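Local atomic coordinates of CBS domain-containing protein (Pyrococcus horikoshii, PDB entry 2YZQ), a protein that is of unknown function but carries four CBS sequence repeats and binds S-adenosylmethionine, which suggests a ligand-sensing or regulatory role. Residues K4-Q9 against G110-R115; G42-I47 against V70-E75. All coordinates share one frame; numbering follows the deposited sequence.

Interaction 1 (K4-Q9 against G110-R115); sequences KTIMTQ and GDIIRR
The Arg115 side chain starts with CG anti to the carbonyl carbon (chi1 -58°) and runs extended from CG to NE, and its guanidinium ends beside Ile6 O and Thr8 OG1. Thr8 turns OG1 anti to its own carbonyl carbon (chi1 -70°), and the two side chains cross at about a right angle. OG1 is gripped end-on by both terminal nitrogens, Arg115 NH1 at 2.9 Å and Arg115 NH2 at 3.0 Å, and sits close to the guanidinium plane. Arg115 NH1 also donates to Ile6 O at 2.8 Å, a fairly straight bond that lies in the same plane. Asp111 OD1 sits over the centre of one guanidinium face, 3.4 Å from Arg115 NH1, so it contributes charge without receiving an N-H; it also pairs with Arg114. This network ties the N-terminal segment, within the first CBS repeat of the sequence, to helix 109-117 in the second. Thr8 itself lies on an edge strand beside strand 103-108, which leads into that helix. Asp111 OD2 accepts from Thr108 N and from a water 2.6 Å away, and the water also reaches Thr8 OG1. An alanine in place of Thr8 would probably leave Arg115 NH2 and the water without this partner and the guanidinium freer to turn. Next to the polar group, Ile6 CG2 rests on the helix backbone, 3.4 Å from Asp111 O, with Arg115 CB 4.0 Å away. Leu107 and Tyr116 also pack against the Ile6 side chain.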
loop_
_atom_site.group_PDB
_atom_site.type_symbol
_atom_site.label_atom_id
_atom_site.label_comp_id
_atom_site.label_asym_id
_atom_site.label_seq_id
_atom_site.Cartn_x
_atom_site.Cartn_y
_atom_site.Cartn_z
ATOM N N LYS A 4 -4.356 -19.229 -1.390
ATOM C CA LYS A 4 -5.756 -19.558 -1.116
ATOM C C LYS A 4 -6.261 -19.108 0.252
ATOM O O LYS A 4 -7.435 -18.775 0.410
ATOM C CB LYS A 4 -5.965 -21.070 -1.253
ATOM C CG LYS A 4 -5.239 -21.885 -0.194
ATOM C CD LYS A 4 -5.076 -23.342 -0.609
ATOM C CE LYS A 4 -6.413 -24.048 -0.746
ATOM N NZ LYS A 4 -6.232 -25.451 -1.216
ATOM N N THR A 5 -5.371 -19.084 1.235
ATOM C CA THR A 5 -5.747 -18.708 2.591
ATOM C C THR A 5 -5.882 -17.207 2.814
ATOM O O THR A 5 -6.694 -16.761 3.624
ATOM C CB THR A 5 -4.717 -19.254 3.600
ATOM O OG1 THR A 5 -4.513 -20.653 3.362
ATOM C CG2 THR A 5 -5.200 -19.046 5.030
ATOM N N ILE A 6 -5.104 -16.430 2.075
ATOM C CA ILE A 6 -5.101 -14.983 2.249
ATOM C C ILE A 6 -5.914 -14.197 1.221
ATOM O O ILE A 6 -6.335 -13.071 1.488
ATOM C CB ILE A 6 -3.636 -14.474 2.257
ATOM C CG1 ILE A 6 -2.804 -15.319 3.232
ATOM C CG2 ILE A 6 -3.573 -13.004 2.653
ATOM C CD1 ILE A 6 -3.353 -15.359 4.659
ATOM N N MET A 7 -6.159 -14.790 0.056
ATOM C CA MET A 7 -6.906 -14.101 -0.994
ATOM C C MET A 7 -8.380 -13.913 -0.655
ATOM O O MET A 7 -8.907 -14.554 0.252
ATOM C CB MET A 7 -6.821 -14.888 -2.303
ATOM C CG MET A 7 -7.543 -16.232 -2.235
ATOM S SD MET A 7 -7.432 -17.167 -3.764
ATOM C CE MET A 7 -8.902 -18.214 -3.641
ATOM N N THR A 8 -9.031 -13.015 -1.387
ATOM C CA THR A 8 -10.463 -12.784 -1.234
ATOM C C THR A 8 -11.045 -13.595 -2.387
ATOM O O THR A 8 -10.696 -13.365 -3.543
ATOM C CB THR A 8 -10.839 -11.302 -1.428
ATOM O OG1 THR A 8 -10.344 -10.531 -0.328
ATOM C CG2 THR A 8 -12.353 -11.142 -1.509
ATOM N N GLN A 9 -11.919 -14.547 -2.087
ATOM C CA GLN A 9 -12.478 -15.377 -3.147
ATOM C C GLN A 9 -13.625 -14.750 -3.929
ATOM O O GLN A 9 -14.262 -13.804 -3.476
ATOM C CB GLN A 9 -12.953 -16.713 -2.578
ATOM C CG GLN A 9 -11.950 -17.390 -1.671
ATOM C CD GLN A 9 -12.137 -18.886 -1.629
ATOM O OE1 GLN A 9 -11.530 -19.620 -2.410
ATOM N NE2 GLN A 9 -12.997 -19.351 -0.730
ATOM N N GLY A 110 -2.698 -5.289 1.005
ATOM C CA GLY A 110 -3.493 -5.090 2.205
ATOM C C GLY A 110 -3.900 -6.414 2.828
ATOM O O GLY A 110 -3.841 -6.578 4.047
ATOM N N ASP A 111 -4.310 -7.362 1.990
ATOM C CA ASP A 111 -4.715 -8.674 2.484
ATOM C C ASP A 111 -3.566 -9.363 3.202
ATOM O O ASP A 111 -3.754 -9.978 4.250
ATOM C CB ASP A 111 -5.177 -9.583 1.341
ATOM C CG ASP A 111 -6.442 -9.098 0.670
ATOM O OD1 ASP A 111 -7.336 -8.573 1.366
ATOM O OD2 ASP A 111 -6.548 -9.267 -0.565
ATOM N N ILE A 112 -2.372 -9.274 2.626
ATOM C CA ILE A 112 -1.213 -9.913 3.227
ATOM C C ILE A 112 -0.908 -9.293 4.589
ATOM O O ILE A 112 -0.612 -10.000 5.541
ATOM C CB ILE A 112 0.013 -9.815 2.295
ATOM C CG1 ILE A 112 -0.265 -10.618 1.017
ATOM C CG2 ILE A 112 1.258 -10.338 3.003
ATOM C CD1 ILE A 112 0.858 -10.612 0.009
ATOM N N ILE A 113 -1.008 -7.973 4.682
ATOM C CA ILE A 113 -0.745 -7.289 5.945
ATOM C C ILE A 113 -1.774 -7.642 7.022
ATOM O O ILE A 113 -1.418 -8.082 8.118
ATOM C CB ILE A 113 -0.762 -5.752 5.763
ATOM C CG1 ILE A 113 0.339 -5.327 4.789
ATOM C CG2 ILE A 113 -0.611 -5.060 7.118
ATOM C CD1 ILE A 113 1.716 -5.796 5.166
ATOM N N ARG A 114 -3.046 -7.456 6.693
ATOM C CA ARG A 114 -4.139 -7.696 7.632
ATOM C C ARG A 114 -4.461 -9.147 7.982
ATOM O O ARG A 114 -4.729 -9.461 9.145
ATOM C CB ARG A 114 -5.411 -7.023 7.105
ATOM C CG ARG A 114 -5.309 -5.509 6.986
ATOM C CD ARG A 114 -6.464 -4.935 6.180
ATOM N NE ARG A 114 -6.398 -5.347 4.779
ATOM C CZ ARG A 114 -7.213 -4.905 3.827
ATOM N NH1 ARG A 114 -8.168 -4.030 4.120
ATOM N NH2 ARG A 114 -7.069 -5.329 2.579
ATOM N N ARG A 115 -4.436 -10.025 6.987
ATOM C CA ARG A 115 -4.779 -11.427 7.209
ATOM C C ARG A 115 -3.610 -12.348 7.506
ATOM O O ARG A 115 -3.797 -13.439 8.047
ATOM C CB ARG A 115 -5.533 -11.968 5.993
ATOM C CG ARG A 115 -6.804 -11.210 5.663
ATOM C CD ARG A 115 -7.364 -11.624 4.306
ATOM N NE ARG A 115 -8.591 -10.894 3.992
ATOM C CZ ARG A 115 -9.199 -10.914 2.810
ATOM N NH1 ARG A 115 -8.698 -11.628 1.810
ATOM N NH2 ARG A 115 -10.314 -10.215 2.626
HETATM O O HOH W 1 -8.822 -8.791 -1.720
#

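Interaction 2 (G42-I47 against V70-E75)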
loop_
_atom_site.group_PDB
_atom_site.type_symbol
_atom_site.label_atom_id
_atom_site.label_comp_id
_atom_site.label_asym_id
_atom_site.label_seq_id
_atom_site.Cartn_x
_atom_site.Cartn_y
_atom_site.Cartn_z
ATOM N N GLY A 42 -14.675 -16.143 -20.024
ATOM C CA GLY A 42 -14.437 -15.939 -18.606
ATOM C C GLY A 42 -12.970 -15.971 -18.218
ATOM O O GLY A 42 -12.636 -15.956 -17.032
ATOM N N LYS A 43 -12.086 -16.021 -19.209
ATOM C CA LYS A 43 -10.654 -16.048 -18.941
ATOM C C LYS A 43 -10.152 -14.639 -18.646
ATOM O O LYS A 43 -10.644 -13.665 -19.212
ATOM C CB LYS A 43 -9.893 -16.622 -20.138
ATOM C CG LYS A 43 -10.309 -18.035 -20.516
ATOM C CD LYS A 43 -9.401 -18.603 -21.589
ATOM C CE LYS A 43 -9.824 -20.008 -21.985
ATOM N NZ LYS A 43 -11.203 -20.031 -22.545
ATOM N N LEU A 44 -9.173 -14.538 -17.755
ATOM C CA LEU A 44 -8.604 -13.247 -17.389
ATOM C C LEU A 44 -7.865 -12.616 -18.564
ATOM O O LEU A 44 -7.054 -13.269 -19.222
ATOM C CB LEU A 44 -7.636 -13.414 -16.215
ATOM C CG LEU A 44 -6.979 -12.141 -15.669
ATOM C CD1 LEU A 44 -8.010 -11.273 -14.964
ATOM C CD2 LEU A 44 -5.864 -12.530 -14.716
ATOM N N VAL A 45 -8.148 -11.344 -18.821
ATOM C CA VAL A 45 -7.490 -10.623 -19.901
ATOM C C VAL A 45 -6.871 -9.325 -19.387
ATOM O O VAL A 45 -6.225 -8.598 -20.143
ATOM C CB VAL A 45 -8.472 -10.306 -21.059
ATOM C CG1 VAL A 45 -8.959 -11.604 -21.688
ATOM C CG2 VAL A 45 -9.649 -9.494 -20.548
ATOM N N GLY A 46 -7.060 -9.043 -18.100
ATOM C CA GLY A 46 -6.494 -7.835 -17.519
ATOM C C GLY A 46 -7.234 -7.333 -16.293
ATOM O O GLY A 46 -8.067 -8.038 -15.725
ATOM N N ILE A 47 -6.917 -6.113 -15.870
ATOM C CA ILE A 47 -7.568 -5.519 -14.711
ATOM C C ILE A 47 -7.824 -4.038 -14.966
ATOM O O ILE A 47 -7.055 -3.378 -15.665
ATOM C CB ILE A 47 -6.703 -5.677 -13.436
ATOM C CG1 ILE A 47 -7.528 -5.329 -12.197
ATOM C CG2 ILE A 47 -5.486 -4.768 -13.513
ATOM C CD1 ILE A 47 -6.840 -5.671 -10.889
ATOM N N VAL A 70 -0.736 -8.008 -15.962
ATOM C CA VAL A 70 -0.999 -8.038 -14.527
ATOM C C VAL A 70 -0.490 -9.344 -13.924
ATOM O O VAL A 70 -0.603 -10.406 -14.534
ATOM C CB VAL A 70 -2.509 -7.911 -14.226
ATOM C CG1 VAL A 70 -3.043 -6.611 -14.805
ATOM C CG2 VAL A 70 -3.259 -9.102 -14.801
ATOM N N PRO A 71 0.081 -9.281 -12.711
ATOM C CA PRO A 71 0.596 -10.489 -12.060
ATOM C C PRO A 71 -0.513 -11.484 -11.724
ATOM O O PRO A 71 -1.573 -11.100 -11.225
ATOM C CB PRO A 71 1.290 -9.938 -10.816
ATOM C CG PRO A 71 0.485 -8.721 -10.496
ATOM C CD PRO A 71 0.278 -8.099 -11.855
ATOM N N VAL A 72 -0.264 -12.757 -12.011
ATOM C CA VAL A 72 -1.240 -13.808 -11.741
ATOM C C VAL A 72 -0.597 -15.011 -11.064
ATOM O O VAL A 72 0.571 -15.327 -11.302
ATOM C CB VAL A 72 -1.924 -14.295 -13.042
ATOM C CG1 VAL A 72 -2.649 -13.144 -13.712
ATOM C CG2 VAL A 72 -0.893 -14.897 -13.978
ATOM N N VAL A 73 -1.369 -15.677 -10.212
ATOM C CA VAL A 73 -0.899 -16.862 -9.506
ATOM C C VAL A 73 -2.077 -17.812 -9.364
ATOM O O VAL A 73 -3.205 -17.466 -9.718
ATOM C CB VAL A 73 -0.391 -16.526 -8.084
ATOM C CG1 VAL A 73 0.790 -15.572 -8.158
ATOM C CG2 VAL A 73 -1.520 -15.914 -7.258
ATOM N N LYS A 74 -1.800 -19.009 -8.862
ATOM C CA LYS A 74 -2.835 -20.007 -8.621
ATOM C C LYS A 74 -3.035 -20.044 -7.109
ATOM O O LYS A 74 -2.122 -19.698 -6.357
ATOM C CB LYS A 74 -2.396 -21.372 -9.149
ATOM C CG LYS A 74 -2.338 -21.435 -10.669
ATOM C CD LYS A 74 -2.015 -22.832 -11.165
ATOM C CE LYS A 74 -2.098 -22.900 -12.682
ATOM N NZ LYS A 74 -1.220 -21.884 -13.329
ATOM N N GLU A 75 -4.217 -20.461 -6.655
ATOM C CA GLU A 75 -4.489 -20.473 -5.220
ATOM C C GLU A 75 -3.566 -21.353 -4.388
ATOM O O GLU A 75 -3.390 -21.105 -3.198
ATOM C CB GLU A 75 -5.952 -20.857 -4.938
ATOM C CG GLU A 75 -6.297 -22.324 -5.152
ATOM C CD GLU A 75 -7.626 -22.706 -4.520
ATOM O OE1 GLU A 75 -8.104 -23.837 -4.764
ATOM O OE2 GLU A 75 -8.192 -21.883 -3.772
#
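Ile47 and Val70 make the tight end of this wholly apolar contact: Ile47 CG2 presses on Val70 CG1 at 3.3 Å, closer than ordinary van der Waals contact, and the two side chains cross obliquely. A chi1 of -59° sets Val70 CG1 anti to the carbonyl carbon, where it meets Ile47 CG2. Leu44 and Val72 meet tip to tip, and here too the fit is snug, with Leu44 CD2 3.4 Å from Val72 CG1. Between these two points the packing slackens: Leu44 CD2 is 4.3 Å from Val70 CG2, and Val70 CG2 is 4.4 Å from Gly46 CA. The backbones also spread, from 6.3 Å between the CA atoms of Gly46 and Val70 to 9.3 Å between those of Leu44 and Val72. Val72 is exposed, so the wider end lies on the solvent side, whereas Ile47 is buried. Gly46 forms a classic beta bulge with Val45 opposite Val37, at backbone angles where any side chain would collide with Val45 O. Strand 44-49 borders a three-stranded sheet next to strand 34-38, and strand 72-74 borders another sheet next to strand 93-97; Leu44 also touches Val95 and Val97, while Pro71 and Val73 turn to helix 79-89.

The centres of the two interactions lie 16 Å apart, and along the chain interaction 2 is nested inside the loop closed by interaction 1. Both reach the same mixed sheet, at its two outermost strands: 8-9 belongs to interaction 1 and 72-74 to interaction 2. Each joins a segment of the first CBS sequence repeat to one of the second, consistent with the pairing of two CBS repeats into one module (a Bateman module). They also touch directly: Lys4 N lies 2.8 Å from Glu75 O, a probable hydrogen bond, and Met7 CE packs against Glu75 OE2. Neither lies at the S-adenosylmethionine pocket, which is formed by the later repeats.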